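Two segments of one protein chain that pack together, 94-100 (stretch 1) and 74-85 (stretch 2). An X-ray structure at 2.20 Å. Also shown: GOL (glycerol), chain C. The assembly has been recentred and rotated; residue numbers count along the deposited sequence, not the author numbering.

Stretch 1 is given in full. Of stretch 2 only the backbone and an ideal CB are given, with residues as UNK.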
ATOM      1  N   GLY A  94       2.519  -7.467   3.644  1.00 12.39           N
ATOM      2  CA  GLY A  94       3.350  -6.958   2.568  1.00 10.37           C
ATOM      3  C   GLY A  94       2.499  -6.573   1.365  1.00 10.39           C
ATOM      4  O   GLY A  94       1.556  -7.284   0.990  1.00  9.47           O
ATOM      5  N   LEU A  95       2.810  -5.426   0.777  1.00  9.95           N
ATOM      6  CA  LEU A  95       2.118  -4.945  -0.422  1.00  9.64           C
ATOM      7  C   LEU A  95       3.163  -4.833  -1.527  1.00  9.82           C
ATOM      8  O   LEU A  95       4.189  -4.156  -1.353  1.00  8.95           O
ATOM      9  CB  LEU A  95       1.461  -3.580  -0.171  1.00  9.55           C
ATOM     10  CG  LEU A  95       0.666  -3.324   1.128  1.00  9.97           C
ATOM     11  CD1 LEU A  95       0.093  -1.931   1.107  1.00  9.44           C
ATOM     12  CD2 LEU A  95      -0.458  -4.308   1.281  1.00 13.39           C
ATOM     13  N   ILE A  96       2.900  -5.517  -2.647  1.00  9.66           N
ATOM     14  CA  ILE A  96       3.753  -5.434  -3.834  1.00  9.67           C
ATOM     15  C   ILE A  96       3.511  -4.112  -4.535  1.00 10.17           C
ATOM     16  O   ILE A  96       2.370  -3.683  -4.726  1.00  9.85           O
ATOM     17  CB  ILE A  96       3.517  -6.635  -4.810  1.00  9.98           C
ATOM     18  CG1 ILE A  96       3.858  -7.955  -4.120  1.00  8.58           C
ATOM     19  CG2 ILE A  96       4.328  -6.484  -6.137  1.00  8.93           C
ATOM     20  CD1 ILE A  96       3.293  -9.153  -4.834  1.00  8.48           C
ATOM     21  N   VAL A  97       4.615  -3.462  -4.899  1.00 11.16           N
ATOM     22  CA  VAL A  97       4.592  -2.203  -5.661  1.00 10.07           C
ATOM     23  C   VAL A  97       5.662  -2.283  -6.766  1.00  9.92           C
ATOM     24  O   VAL A  97       6.676  -2.942  -6.582  1.00  9.92           O
ATOM     25  CB  VAL A  97       4.810  -0.936  -4.736  1.00  9.18           C
ATOM     26  CG1 VAL A  97       3.839  -0.921  -3.581  1.00  8.95           C
ATOM     27  CG2 VAL A  97       6.246  -0.850  -4.186  1.00  8.34           C
ATOM     28  N   ASP A  98       5.448  -1.590  -7.880  1.00  9.50           N
ATOM     29  CA  ASP A  98       6.415  -1.557  -8.982  1.00 11.43           C
ATOM     30  C   ASP A  98       7.658  -0.748  -8.649  1.00 11.58           C
ATOM     31  O   ASP A  98       8.714  -1.020  -9.172  1.00 12.73           O
ATOM     32  CB  ASP A  98       5.786  -1.011 -10.294  1.00 10.57           C
ATOM     33  CG  ASP A  98       4.706  -1.914 -10.836  1.00 11.56           C
ATOM     34  OD1 ASP A  98       4.722  -3.114 -10.508  1.00  9.67           O
ATOM     35  OD2 ASP A  98       3.859  -1.430 -11.608  1.00 12.40           O
ATOM     36  N   ALA A  99       7.524   0.262  -7.807  1.00 12.48           N
ATOM     37  CA  ALA A  99       8.675   1.094  -7.431  1.00 12.92           C
ATOM     38  C   ALA A  99       8.235   2.093  -6.399  1.00 12.84           C
ATOM     39  O   ALA A  99       7.104   2.529  -6.408  1.00 12.58           O
ATOM     40  CB  ALA A  99       9.246   1.844  -8.676  1.00 12.40           C
ATOM     41  N   VAL A 100       9.141   2.420  -5.495  1.00 14.38           N
ATOM     42  CA  VAL A 100       9.025   3.568  -4.619  1.00 14.33           C
ATOM     43  C   VAL A 100       9.734   4.716  -5.342  1.00 14.98           C
ATOM     44  O   VAL A 100      10.968   4.740  -5.446  1.00 15.09           O
ATOM     45  CB  VAL A 100       9.633   3.267  -3.226  1.00 14.72           C
ATOM     46  CG1 VAL A 100       9.654   4.524  -2.337  1.00 13.47           C
ATOM     47  CG2 VAL A 100       8.860   2.129  -2.546  1.00 14.85           C
ATOM     48  N   UNK A  74      -1.799  -5.746 -15.366  1.00 13.11           N
ATOM     49  CA  UNK A  74      -0.650  -6.457 -14.787  1.00 13.18           C
ATOM     50  C   UNK A  74       0.639  -6.111 -15.501  1.00 14.04           C
ATOM     51  O   UNK A  74       1.311  -6.990 -16.045  1.00 12.82           O
ATOM     52  CB  UNK A  74      -0.875  -7.970 -14.838  1.00 13.18           C
ATOM     53  N   UNK A  75       0.983  -4.816 -15.498  1.00 14.78           N
ATOM     54  CA  UNK A  75       2.238  -4.347 -16.122  1.00 14.87           C
ATOM     55  C   UNK A  75       2.995  -3.491 -15.111  1.00 13.91           C
ATOM     56  O   UNK A  75       2.395  -2.946 -14.202  1.00 13.10           O
ATOM     57  CB  UNK A  75       1.963  -3.554 -17.401  1.00 14.87           C
ATOM     58  N   UNK A  76       4.306  -3.374 -15.294  1.00 13.86           N
ATOM     59  CA  UNK A  76       5.111  -2.387 -14.545  1.00 14.85           C
ATOM     60  C   UNK A  76       6.168  -3.040 -13.673  1.00 15.26           C
ATOM     61  O   UNK A  76       7.025  -2.365 -13.119  1.00 14.57           O
ATOM     62  CB  UNK A  76       4.204  -1.519 -13.670  1.00 14.85           C
ATOM     63  N   UNK A  77       6.112  -4.362 -13.559  1.00 16.04           N
ATOM     64  CA  UNK A  77       7.077  -5.060 -12.722  1.00 17.70           C
ATOM     65  C   UNK A  77       8.484  -5.014 -13.313  1.00 18.28           C
ATOM     66  O   UNK A  77       8.661  -5.223 -14.509  1.00 19.02           O
ATOM     67  CB  UNK A  77       6.642  -6.513 -12.523  1.00 17.70           C
ATOM     68  N   UNK A  78       9.472  -4.805 -12.450  1.00 18.97           N
ATOM     69  CA  UNK A  78      10.884  -4.840 -12.822  1.00 19.05           C
ATOM     70  C   UNK A  78      11.746  -5.080 -11.563  1.00 19.55           C
ATOM     71  O   UNK A  78      11.241  -5.428 -10.501  1.00 18.69           O
ATOM     72  CB  UNK A  78      11.288  -3.538 -13.517  1.00 19.05           C
ATOM     73  N   UNK A  79      13.053  -4.883 -11.705  1.00 20.17           N
ATOM     74  CA  UNK A  79      13.972  -4.949 -10.583  1.00 20.58           C
ATOM     75  C   UNK A  79      13.702  -3.896  -9.529  1.00 19.20           C
ATOM     76  O   UNK A  79      14.130  -4.052  -8.389  1.00 19.53           O
ATOM     77  CB  UNK A  79      15.411  -4.811 -11.084  1.00 20.58           C
ATOM     78  N   UNK A  80      13.024  -2.811  -9.912  1.00 18.08           N
ATOM     79  CA  UNK A  80      12.607  -1.791  -8.966  1.00 16.66           C
ATOM     80  C   UNK A  80      11.435  -2.215  -8.080  1.00 15.88           C
ATOM     81  O   UNK A  80      11.080  -1.499  -7.116  1.00 13.72           O
ATOM     82  CB  UNK A  80      12.233  -0.518  -9.728  1.00 16.66           C
ATOM     83  N   UNK A  81      10.814  -3.354  -8.413  1.00 14.45           N
ATOM     84  CA  UNK A  81       9.696  -3.848  -7.613  1.00 14.31           C
ATOM     85  C   UNK A  81      10.133  -4.061  -6.158  1.00 13.40           C
ATOM     86  O   UNK A  81      11.268  -4.460  -5.890  1.00 13.05           O
ATOM     87  CB  UNK A  81       9.151  -5.150  -8.203  1.00 14.31           C
ATOM     88  N   UNK A  82       9.215  -3.784  -5.238  1.00 12.98           N
ATOM     89  CA  UNK A  82       9.459  -3.952  -3.810  1.00 11.84           C
ATOM     90  C   UNK A  82       8.247  -4.505  -3.075  1.00 11.52           C
ATOM     91  O   UNK A  82       7.135  -4.596  -3.618  1.00 10.20           O
ATOM     92  CB  UNK A  82       9.871  -2.615  -3.190  1.00 11.84           C
ATOM     93  N   UNK A  83       8.481  -4.844  -1.813  1.00 11.01           N
ATOM     94  CA  UNK A  83       7.425  -5.201  -0.905  1.00 11.27           C
ATOM     95  C   UNK A  83       7.447  -4.249   0.269  1.00 10.26           C
ATOM     96  O   UNK A  83       8.369  -4.272   1.092  1.00  8.75           O
ATOM     97  CB  UNK A  83       7.561  -6.653  -0.443  1.00 11.27           C
ATOM     98  N   UNK A  84       6.404  -3.432   0.340  1.00  9.75           N
ATOM     99  CA  UNK A  84       6.220  -2.491   1.452  1.00 10.35           C
ATOM    100  C   UNK A  84       5.578  -3.223   2.608  1.00 11.30           C
ATOM    101  O   UNK A  84       4.457  -3.756   2.484  1.00 11.89           O
ATOM    102  CB  UNK A  84       5.369  -1.290   1.035  1.00 10.35           C
ATOM    103  N   UNK A  85       6.294  -3.251   3.727  1.00 11.42           N
ATOM    104  CA  UNK A  85       5.783  -3.870   4.948  1.00 11.71           C
ATOM    105  C   UNK A  85       4.947  -2.869   5.716  1.00 11.67           C
ATOM    106  O   UNK A  85       5.409  -1.776   6.078  1.00 11.83           O
ATOM    107  CB  UNK A  85       6.926  -4.393   5.820  1.00 11.71           C
TER
HETATM  108  C1  GOL C 166      13.631   3.223  -3.233  1.00 26.70           C
HETATM  109  O1  GOL C 166      13.294   3.453  -4.580  1.00 28.16           O
HETATM  110  C2  GOL C 166      13.685   1.716  -2.997  1.00 25.05           C
HETATM  111  O2  GOL C 166      12.501   1.069  -3.432  1.00 27.53           O
HETATM  112  C3  GOL C 166      13.888   1.466  -1.525  1.00 20.86           C
HETATM  113  O3  GOL C 166      13.766   0.077  -1.302  1.00 18.17           O

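Positions 74 and 75 have ideal CB atoms with nothing of stretch 1 within 5.5 Å, and both CA-to-CB bonds point away; stretch 1 sets no preference, and long polar chains are admissible. They are K74 and R75.

Position 76 has phi/psi of 118/-9, which would jam a CB against the preceding carbonyl, and the ideal CB lies 2.1 Å from D98 OD2, a clash. Both call for glycine. It is G76. Its O accepts a hydrogen bond from a water that also donates to D98 O.

At 77 the CB points away, 4.4 Å from D98 OD1, so many residues would do; it is K77. Positions 78 and 79 have no stretch 1 atom within 5.5 Å of CB. Position 78 opens a type I turn ending at 81, where a short acceptor such as Ser, Asp or Asn suits. It is S78, whose OG accepts a hydrogen bond from D80 N (D80 N to S78 OG 3.0 Å) and donates to the water bridging G76 O and D98 O. Position 79 points away and is K79.

At 80 the CB points sideways, 3.6 Å from D98 O and 4.0 Å from A99 CB, which favours a small or outward-turning polar chain. D80 touches A99 through its CB (3.9 Å to A99 CB), while its carboxylate leads away.

Position 81 has its CB 3.7 Å from V97 O and 4.3 Å from D98 O. With carbonyls nearby and D98 OD1 within a water's reach, a small polar chain suits. S81 OG lies 2.5 Å from the O of a water that donates to D98 OD1.

From 82 the backbone pairs antiparallel with stretch 1. The CB at 82 lies 4.2 Å from V97 CG2 on the face of L95 and V97; a chain with an aliphatic base would suit. R82 packs CB 4.1 Å from V97 CG2, then turns away: NH1 donates to S81 O and K79 O (3.0 Å each), and NE to glycerol O3 (3.0 Å).

Position 83 shares the face of I96 and the missing side chain of G94, inviting an aliphatic. I83 places CG2 3.6 Å from G94 CA, where an ideal CB on G94 would clash at 2.7 Å.

Position 84 faces the L95 and V97 side, its CB 4.9 Å from V97 CG1; Val, Leu or Ile would suit. I84 reaches V97 CG1 with CD1 at 3.5 Å.

At 85, opposite G94, the CB is 5.5 Å from G94 CA, leaving room for a larger aliphatic. I85 brings CD1 to 4.3 Å from G94 CA.

Stretch 2 (74-85) KRGKSKDSRIII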
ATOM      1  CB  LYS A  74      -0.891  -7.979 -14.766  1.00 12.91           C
ATOM      2  CG  LYS A  74      -2.224  -8.411 -14.090  1.00 12.14           C
ATOM      3  CD  LYS A  74      -2.429  -7.745 -12.719  1.00 10.97           C
ATOM      4  CE  LYS A  74      -3.774  -8.112 -12.097  1.00 11.33           C
ATOM      5  NZ  LYS A  74      -4.961  -7.534 -12.788  1.00 11.66           N
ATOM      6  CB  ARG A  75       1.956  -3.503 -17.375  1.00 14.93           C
ATOM      7  CG  ARG A  75       0.848  -4.062 -18.263  1.00 17.72           C
ATOM      8  CD  ARG A  75       0.506  -3.157 -19.428  1.00 14.95           C
ATOM      9  NE  ARG A  75      -0.267  -1.990 -19.016  1.00 16.48           N
ATOM     10  CZ  ARG A  75      -1.579  -1.991 -18.779  1.00 16.65           C
ATOM     11  NH1 ARG A  75      -2.283  -3.104 -18.887  1.00 15.15           N
ATOM     12  NH2 ARG A  75      -2.196  -0.867 -18.437  1.00 17.35           N
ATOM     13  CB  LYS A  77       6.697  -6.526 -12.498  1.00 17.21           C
ATOM     14  CG  LYS A  77       7.582  -7.126 -11.415  1.00 18.39           C
ATOM     15  CD  LYS A  77       7.708  -8.586 -11.433  1.00 18.11           C
ATOM     16  CE  LYS A  77       8.769  -8.936 -10.411  1.00 19.19           C
ATOM     17  NZ  LYS A  77       9.179 -10.323 -10.497  1.00 23.69           N
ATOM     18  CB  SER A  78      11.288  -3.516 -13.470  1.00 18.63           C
ATOM     19  OG  SER A  78      11.447  -2.513 -12.461  1.00 18.85           O
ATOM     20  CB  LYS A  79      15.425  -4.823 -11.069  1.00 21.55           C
ATOM     21  CG  LYS A  79      16.167  -6.150 -11.020  1.00 25.92           C
ATOM     22  CD  LYS A  79      17.674  -6.009 -11.276  1.00 31.47           C
ATOM     23  CE  LYS A  79      18.035  -6.223 -12.762  1.00 34.34           C
ATOM     24  NZ  LYS A  79      19.500  -5.907 -13.019  1.00 36.16           N
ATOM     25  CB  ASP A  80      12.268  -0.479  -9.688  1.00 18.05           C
ATOM     26  CG  ASP A  80      13.466   0.100 -10.443  1.00 20.41           C
ATOM     27  OD1 ASP A  80      14.567   0.155  -9.870  1.00 21.46           O
ATOM     28  OD2 ASP A  80      13.303   0.484 -11.617  1.00 22.82           O
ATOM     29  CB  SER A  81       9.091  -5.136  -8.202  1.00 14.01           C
ATOM     30  OG  SER A  81       8.318  -4.838  -9.348  1.00 15.93           O
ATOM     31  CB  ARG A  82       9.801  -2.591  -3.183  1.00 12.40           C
ATOM     32  CG  ARG A  82      11.061  -1.946  -3.714  1.00 11.56           C
ATOM     33  CD  ARG A  82      12.280  -2.683  -3.182  1.00 11.71           C
ATOM     34  NE  ARG A  82      13.511  -1.978  -3.512  1.00 15.46           N
ATOM     35  CZ  ARG A  82      14.215  -2.138  -4.626  1.00 16.92           C
ATOM     36  NH1 ARG A  82      13.815  -2.982  -5.573  1.00 18.27           N
ATOM     37  NH2 ARG A  82      15.322  -1.427  -4.797  1.00 19.11           N
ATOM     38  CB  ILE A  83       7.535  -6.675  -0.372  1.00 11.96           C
ATOM     39  CG1 ILE A  83       7.498  -7.685  -1.535  1.00 12.62           C
ATOM     40  CG2 ILE A  83       6.421  -6.917   0.659  1.00 10.68           C
ATOM     41  CD1 ILE A  83       7.951  -9.125  -1.155  1.00  9.16           C
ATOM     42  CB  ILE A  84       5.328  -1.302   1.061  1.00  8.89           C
ATOM     43  CG1 ILE A  84       5.908  -0.596  -0.189  1.00  9.44           C
ATOM     44  CG2 ILE A  84       5.165  -0.355   2.226  1.00 11.48           C
ATOM     45  CD1 ILE A  84       5.068   0.549  -0.686  1.00  6.11           C
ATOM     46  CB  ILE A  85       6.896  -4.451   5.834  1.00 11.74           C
ATOM     47  CG1 ILE A  85       7.870  -5.314   5.013  1.00 11.41           C
ATOM     48  CG2 ILE A  85       6.322  -5.181   7.101  1.00 12.02           C
ATOM     49  CD1 ILE A  85       7.257  -6.496   4.297  1.00  9.28           C
TER
HETATM   50  O   HOH W   1       9.104  -1.662 -11.626  1.00 27.75           O
HETATM   51  O   HOH W   2      11.921   0.945  -6.053  1.00 12.57           O
HETATM   52  O   HOH W   3       5.875  -5.163  -9.288  1.00 11.26           O
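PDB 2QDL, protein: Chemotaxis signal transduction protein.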